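BF1531-like N-terminal domain-containing protein (Bacteroides fragilis, PDB 3SLR) is of unknown function but binds magnesium through a phosphatase-like domain and may hydrolyse ester bonds. Local coordinates at residues A[354-359]-A[365-370]; A[315-320]-A[329-334]; A[174-179]-A[203-208]. All coordinates share one frame; numbering follows the deposited sequence. Where two conformers were deposited one is given.

Interaction 1. Residues A[354-359]-A[365-370]; sequences PELPED and EYLYTL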
# COMPACT_ATOMS: atom_id res chain seq x y z
N PRO A 354 -11.21 7.90 -5.25
CA PRO A 354 -10.94 8.15 -3.83
C PRO A 354 -11.79 9.28 -3.27
O PRO A 354 -12.00 10.29 -3.93
CB PRO A 354 -9.46 8.51 -3.81
CG PRO A 354 -8.90 7.70 -4.93
CD PRO A 354 -9.96 7.80 -6.03
N GLU A 355 -12.25 9.09 -2.04
CA GLU A 355 -13.06 10.09 -1.34
C GLU A 355 -12.12 11.13 -0.72
O GLU A 355 -11.87 11.11 0.49
CB GLU A 355 -13.91 9.40 -0.27
CG GLU A 355 -14.86 10.31 0.50
CD GLU A 355 -15.91 10.96 -0.39
OE1 GLU A 355 -16.26 10.37 -1.44
OE2 GLU A 355 -16.38 12.05 -0.05
N LEU A 356 -11.60 12.02 -1.55
CA LEU A 356 -10.68 13.05 -1.07
C LEU A 356 -11.31 13.87 0.04
O LEU A 356 -12.49 14.22 -0.03
CB LEU A 356 -10.29 13.99 -2.21
CG LEU A 356 -9.33 13.48 -3.29
CD1 LEU A 356 -9.21 14.52 -4.39
CD2 LEU A 356 -7.96 13.17 -2.70
N PRO A 357 -10.52 14.20 1.08
CA PRO A 357 -11.00 15.08 2.14
C PRO A 357 -11.17 16.49 1.61
O PRO A 357 -10.64 16.82 0.55
CB PRO A 357 -9.87 15.03 3.17
CG PRO A 357 -8.63 14.78 2.34
CD PRO A 357 -9.10 13.83 1.26
N GLU A 358 -11.90 17.33 2.33
CA GLU A 358 -12.18 18.68 1.84
C GLU A 358 -10.95 19.59 1.82
O GLU A 358 -10.81 20.44 0.92
CB GLU A 358 -13.33 19.30 2.63
CG GLU A 358 -14.39 19.93 1.74
CD GLU A 358 -15.79 19.81 2.30
OE1 GLU A 358 -16.02 18.93 3.17
OE2 GLU A 358 -16.67 20.59 1.87
N ASP A 359 -10.05 19.42 2.78
CA ASP A 359 -8.87 20.27 2.86
C ASP A 359 -7.73 19.72 2.00
O ASP A 359 -7.27 18.60 2.23
CB ASP A 359 -8.44 20.38 4.32
CG ASP A 359 -7.40 21.46 4.55
OD1 ASP A 359 -6.64 21.80 3.62
OD2 ASP A 359 -7.35 21.97 5.69
N GLU A 365 -1.79 12.75 2.52
CA GLU A 365 -1.78 11.79 3.62
C GLU A 365 -2.96 10.83 3.50
O GLU A 365 -2.83 9.65 3.82
CB GLU A 365 -1.79 12.51 4.97
CG GLU A 365 -0.45 13.15 5.36
CD GLU A 365 0.60 12.11 5.79
OE1 GLU A 365 0.23 10.96 6.13
OE2 GLU A 365 1.80 12.45 5.77
N TYR A 366 -4.10 11.33 3.03
CA TYR A 366 -5.24 10.46 2.78
C TYR A 366 -4.95 9.44 1.66
O TYR A 366 -5.21 8.25 1.82
CB TYR A 366 -6.50 11.27 2.44
CG TYR A 366 -7.59 10.40 1.87
CD1 TYR A 366 -8.28 9.51 2.68
CD2 TYR A 366 -7.90 10.44 0.51
CE1 TYR A 366 -9.28 8.68 2.15
CE2 TYR A 366 -8.89 9.63 -0.01
CZ TYR A 366 -9.57 8.76 0.81
OH TYR A 366 -10.55 7.95 0.27
N LEU A 367 -4.40 9.91 0.55
CA LEU A 367 -4.06 9.01 -0.55
C LEU A 367 -3.07 7.93 -0.10
O LEU A 367 -3.13 6.79 -0.56
CB LEU A 367 -3.52 9.79 -1.75
CG LEU A 367 -4.53 10.72 -2.42
CD1 LEU A 367 -3.84 11.60 -3.45
CD2 LEU A 367 -5.69 9.91 -3.06
N TYR A 368 -2.18 8.28 0.82
CA TYR A 368 -1.26 7.30 1.37
C TYR A 368 -1.97 6.11 2.01
O TYR A 368 -1.44 5.01 1.99
CB TYR A 368 -0.32 7.93 2.40
CG TYR A 368 0.72 8.90 1.88
CD1 TYR A 368 1.08 8.96 0.54
CD2 TYR A 368 1.40 9.75 2.78
CE1 TYR A 368 2.05 9.87 0.09
CE2 TYR A 368 2.36 10.64 2.34
CZ TYR A 368 2.70 10.69 1.00
OH TYR A 368 3.67 11.59 0.57
N THR A 369 -3.16 6.34 2.58
CA THR A 369 -3.90 5.27 3.28
C THR A 369 -4.52 4.26 2.32
O THR A 369 -4.93 3.18 2.74
CB THR A 369 -5.06 5.82 4.17
OG1 THR A 369 -6.14 6.27 3.35
CG2 THR A 369 -4.59 6.99 5.07
N LEU A 370 -4.58 4.61 1.04
CA LEU A 370 -5.24 3.76 0.05
C LEU A 370 -4.29 2.85 -0.75
O LEU A 370 -4.74 1.89 -1.40
CB LEU A 370 -6.03 4.65 -0.92
CG LEU A 370 -7.04 5.61 -0.29
CD1 LEU A 370 -7.74 6.44 -1.38
CD2 LEU A 370 -8.06 4.86 0.54
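With chi1 at 167°, Y366 swings CG anti to its own backbone N and lays its ring against the loop 354-359, where P354, E355 and P357 meet it. L356 and L367 each have CG beside the backbone N, and their CD2 methyls come within 4.0 Å of one another. The carbonyl O of E355 lies over one face of the Y366 ring, 3.3 Å from CZ. Near the plane of that ring, P354 CB sits at the edge, 4.0 Å from CE2, while P357 CD comes obliquely to 3.7 Å from CD2. The phenol oxygen of Y366 takes a weak, strongly bent hydrogen bond from E355 N (3.1 Å, 126° at the hydrogen). E355 centres an inverse gamma turn, which presents both its N and its O to the tyrosine; its carboxylate leads away to salt bridges with R341 and R345. P354 CB also reaches L370 CD1 at 3.6 Å, so one proline carbon meets both the tyrosine and the leucine. The contact packs the loop after helix 338-347 against helix 363-368 and the residues just after it; P354 and L367 rest on strand 331-334, and L367 also packs on F261 and W264 of helix 255-270.

Interaction 2. Residues A[315-320]-A[329-334]; sequences DNIRTI and DSMVFL
Helix 313-324 and strand 331-334 are consecutive elements of the domain that carries the magnesium site, a four-stranded parallel sheet with flanking helices, consistent with a HAD-type phosphatase core. The helix lies across one face of the sheet, touching strands 305-309 and 224-227 as well as 331-334, and the two short axes approach to 11.6 Å with directions 142° apart, roughly antiparallel as expected when a helix returns the chain to start the next parallel strand. I317, nearest in register to F333, supplies two branches. Its CD1 lies over one face of the F333 ring, 4.2 Å from the centroid and only 13° off the normal, a CH-pi contact displaced a little toward the rim; the two side chains cross at about a right angle. The other branch, I317 CG2, turns to the selenium of M331 at 4.3 Å. One turn further on, I320 CG2 meets the terminal CE of M331 at 4.1 Å. The selenomethionine reaches this far because its chain is extended beyond CG, carrying SE and CE out from the strand to the helix. M331 and F333, two residues apart on the strand, therefore face the helix together, whereas V332 between them turns to K222 and L225. I226 of the neighbouring strand touches both I317 and F333, and V344 of helix 338-347 also packs on both. No hydrogen bond joins the two segments: four buried apolar side chains make the whole contact, so its hold rests on dispersion, the CH-pi approach and the exclusion of water.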
# COMPACT_ATOMS: atom_id res chain seq x y z
N ASP A 315 -18.56 10.53 -19.74
CA ASP A 315 -18.31 10.41 -21.17
C ASP A 315 -16.84 10.68 -21.48
O ASP A 315 -16.22 9.98 -22.28
CB ASP A 315 -19.18 11.38 -21.98
CG ASP A 315 -20.64 10.94 -22.06
OD1 ASP A 315 -20.96 9.79 -21.71
OD2 ASP A 315 -21.48 11.77 -22.49
N ASN A 316 -16.30 11.72 -20.85
CA ASN A 316 -14.90 12.08 -21.06
C ASN A 316 -13.93 10.98 -20.64
O ASN A 316 -12.94 10.71 -21.33
CB ASN A 316 -14.57 13.41 -20.37
CG ASN A 316 -15.12 14.61 -21.13
OD1 ASN A 316 -15.36 14.54 -22.33
ND2 ASN A 316 -15.33 15.72 -20.42
N ILE A 317 -14.23 10.31 -19.53
CA ILE A 317 -13.39 9.20 -19.10
C ILE A 317 -13.46 8.01 -20.07
O ILE A 317 -12.46 7.32 -20.30
CB ILE A 317 -13.69 8.79 -17.66
CG1 ILE A 317 -13.22 9.91 -16.72
CG2 ILE A 317 -12.99 7.46 -17.31
CD1 ILE A 317 -13.65 9.73 -15.28
N ARG A 318 -14.63 7.77 -20.66
CA ARG A 318 -14.71 6.76 -21.70
C ARG A 318 -13.81 7.13 -22.87
O ARG A 318 -13.10 6.28 -23.41
CB ARG A 318 -16.16 6.55 -22.15
CG ARG A 318 -17.07 6.10 -21.01
CD ARG A 318 -18.48 5.77 -21.48
NE ARG A 318 -19.36 5.61 -20.33
CZ ARG A 318 -20.17 6.56 -19.87
NH1 ARG A 318 -20.22 7.74 -20.46
NH2 ARG A 318 -20.93 6.32 -18.81
N THR A 319 -13.80 8.41 -23.23
CA THR A 319 -12.94 8.89 -24.31
C THR A 319 -11.48 8.61 -23.98
O THR A 319 -10.73 8.08 -24.80
CB THR A 319 -13.17 10.39 -24.58
OG1 THR A 319 -14.50 10.58 -25.07
CG2 THR A 319 -12.18 10.90 -25.62
N ILE A 320 -11.08 8.96 -22.76
CA ILE A 320 -9.73 8.70 -22.30
C ILE A 320 -9.40 7.19 -22.33
O ILE A 320 -8.35 6.80 -22.85
CB ILE A 320 -9.53 9.25 -20.88
CG1 ILE A 320 -9.53 10.78 -20.92
CG2 ILE A 320 -8.22 8.71 -20.29
CD1 ILE A 320 -9.71 11.44 -19.57
N ASP A 329 -10.87 -0.54 -14.84
CA ASP A 329 -10.44 -1.01 -13.53
C ASP A 329 -8.93 -0.83 -13.29
O ASP A 329 -8.43 -1.22 -12.24
CB ASP A 329 -10.89 -2.45 -13.28
CG ASP A 329 -10.41 -3.43 -14.35
OD1 ASP A 329 -10.19 -3.03 -15.51
OD2 ASP A 329 -10.26 -4.62 -14.02
N SER A 330 -8.23 -0.22 -14.24
CA SER A 330 -6.83 0.13 -14.03
C SER A 330 -6.68 1.63 -13.82
O SER A 330 -5.56 2.15 -13.80
CB SER A 330 -5.96 -0.33 -15.21
OG SER A 330 -6.06 0.57 -16.31
N MSE A 331 -7.81 2.32 -13.64
CA MSE A 331 -7.81 3.79 -13.55
C MSE A 331 -8.19 4.32 -12.18
O MSE A 331 -9.03 3.75 -11.49
CB MSE A 331 -8.78 4.38 -14.58
CG MSE A 331 -8.35 4.18 -15.99
SE MSE A 331 -9.74 4.72 -17.28
CE MSE A 331 -8.50 4.96 -18.75
N VAL A 332 -7.55 5.44 -11.82
CA VAL A 332 -7.86 6.17 -10.60
C VAL A 332 -8.25 7.59 -11.00
O VAL A 332 -7.57 8.21 -11.80
CB VAL A 332 -6.63 6.26 -9.68
CG1 VAL A 332 -6.95 7.07 -8.44
CG2 VAL A 332 -6.16 4.87 -9.28
N PHE A 333 -9.36 8.09 -10.46
CA PHE A 333 -9.83 9.44 -10.78
C PHE A 333 -9.89 10.30 -9.52
O PHE A 333 -10.56 9.93 -8.55
CB PHE A 333 -11.21 9.35 -11.44
CG PHE A 333 -11.91 10.68 -11.63
CD1 PHE A 333 -11.32 11.69 -12.38
CD2 PHE A 333 -13.17 10.90 -11.08
CE1 PHE A 333 -11.98 12.90 -12.57
CE2 PHE A 333 -13.83 12.11 -11.27
CZ PHE A 333 -13.23 13.10 -12.01
N LEU A 334 -9.19 11.43 -9.54
CA LEU A 334 -9.15 12.38 -8.42
C LEU A 334 -9.85 13.69 -8.76
O LEU A 334 -9.47 14.39 -9.71
CB LEU A 334 -7.71 12.66 -8.01
CG LEU A 334 -6.90 11.45 -7.53
CD1 LEU A 334 -5.47 11.89 -7.21
CD2 LEU A 334 -7.55 10.83 -6.31

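Interaction 3. Residues A[174-179]-A[203-208]; sequences AGISAK and LPIISS
I176 carries the contact for helix 173-180, turning both its branches onto I205 and I206 of helix 203-217. Earlier in the segment, the backbone N atoms of A174 and G175 are hydrogen-bonded to the side chains of N127 and N172, respectively. At I176, CG2 stands anti to the backbone N and meets I205 CG2 at 3.7 Å, the closest approach between the segments; these two side chains slide past each other in opposite directions. The longer branch of I176 ends in CD1, 4.1 Å from I206 CD1, and this second pair crosses at a slant. I206 CD1 gets there because chi2 is -39°, folding the end of the chain toward I176 although the residue sets out to one side; the same methyl lies 4.2 Å from I176 CG2. F184 and M185 of helix 182-185 cover I205 and I206 respectively. Both helices belong to the FkbH N-terminal domain, away from the magnesium site. Across the contact only methyl-bearing side chains touch, and all three are buried, so the two segments are joined by hydrophobic packing, with no hydrogen bond between them.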
# COMPACT_ATOMS: atom_id res chain seq x y z
N ALA A 174 6.40 -1.73 8.22
CA ALA A 174 7.16 -0.67 8.88
C ALA A 174 6.70 0.72 8.43
O ALA A 174 6.45 1.60 9.26
CB ALA A 174 8.67 -0.85 8.65
N GLY A 175 6.58 0.91 7.12
CA GLY A 175 6.16 2.19 6.58
C GLY A 175 4.71 2.49 6.91
O GLY A 175 4.34 3.64 7.17
N ILE A 176 3.87 1.46 6.87
CA ILE A 176 2.47 1.59 7.25
C ILE A 176 2.39 2.07 8.70
O ILE A 176 1.69 3.04 9.02
CB ILE A 176 1.74 0.22 7.11
CG1 ILE A 176 1.73 -0.21 5.64
CG2 ILE A 176 0.32 0.29 7.68
CD1 ILE A 176 1.39 -1.68 5.44
N SER A 177 3.10 1.38 9.59
CA SER A 177 3.07 1.68 11.01
C SER A 177 3.66 3.05 11.33
O SER A 177 3.24 3.71 12.29
CB SER A 177 3.80 0.59 11.80
OG SER A 177 3.15 -0.67 11.66
N ALA A 178 4.65 3.48 10.55
CA ALA A 178 5.25 4.81 10.77
C ALA A 178 4.19 5.90 10.66
O ALA A 178 4.26 6.91 11.35
CB ALA A 178 6.39 5.08 9.80
N LYS A 179 3.20 5.72 9.79
CA LYS A 179 2.13 6.70 9.66
C LYS A 179 1.14 6.66 10.82
O LYS A 179 0.87 7.68 11.45
CB LYS A 179 1.38 6.51 8.33
CG LYS A 179 0.17 7.43 8.17
CD LYS A 179 -0.46 7.34 6.77
CE LYS A 179 -1.87 7.94 6.76
NZ LYS A 179 -1.92 9.37 7.13
N LEU A 203 -6.19 -4.35 11.58
CA LEU A 203 -6.35 -5.59 10.81
C LEU A 203 -6.73 -5.38 9.34
O LEU A 203 -6.09 -5.94 8.46
CB LEU A 203 -7.31 -6.56 11.50
CG LEU A 203 -6.76 -7.40 12.66
CD1 LEU A 203 -7.91 -7.96 13.49
CD2 LEU A 203 -5.87 -8.53 12.13
N PRO A 204 -7.77 -4.56 9.07
CA PRO A 204 -8.16 -4.35 7.67
C PRO A 204 -7.12 -3.57 6.87
O PRO A 204 -7.09 -3.69 5.64
CB PRO A 204 -9.44 -3.51 7.77
CG PRO A 204 -9.84 -3.52 9.18
CD PRO A 204 -8.66 -3.87 10.01
N ILE A 205 -6.31 -2.75 7.53
CA ILE A 205 -5.23 -2.07 6.84
C ILE A 205 -4.21 -3.08 6.33
O ILE A 205 -3.80 -3.03 5.18
CB ILE A 205 -4.52 -1.04 7.74
CG1 ILE A 205 -5.49 0.10 8.08
CG2 ILE A 205 -3.27 -0.53 7.06
CD1 ILE A 205 -4.99 1.05 9.19
N ILE A 206 -3.82 -4.01 7.19
CA ILE A 206 -2.84 -5.01 6.80
C ILE A 206 -3.40 -6.00 5.75
O ILE A 206 -2.69 -6.36 4.81
CB ILE A 206 -2.26 -5.76 8.03
CG1 ILE A 206 -1.56 -4.78 8.97
CG2 ILE A 206 -1.32 -6.87 7.58
CD1 ILE A 206 -0.78 -3.70 8.25
N SER A 207 -4.65 -6.41 5.89
CA SER A 207 -5.21 -7.32 4.89
C SER A 207 -5.27 -6.64 3.52
O SER A 207 -4.98 -7.26 2.50
CB SER A 207 -6.59 -7.87 5.30
OG SER A 207 -7.53 -6.84 5.58
N SER A 208 -5.64 -5.37 3.51
CA SER A 208 -5.77 -4.66 2.24
C SER A 208 -4.39 -4.56 1.57
O SER A 208 -4.25 -4.82 0.38
CB SER A 208 -6.40 -3.28 2.45
OG SER A 208 -6.58 -2.63 1.21

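In the fold
The three contacts lie in series along the chain, and interaction 1 touches the other two. On one side, P354 CD packs on F333 O of interaction 2 at 3.4 Å, and L367 CD2 meets L334 CD2 at 3.9 Å. On the other, E365 OE1 forms a 2.8 Å salt bridge with K179 NZ of interaction 3, tying helix 363-368 to the FkbH N-terminal domain. Interactions 2 and 3 do not meet; their nearest atoms are about 13 Å apart. The magnesium, bound by D228, D230 and D336, lies about 8 Å from the side chain of F333 and about 9 Å from that of L356, which places interactions 1 and 2 near the metal site but outside its ligand set.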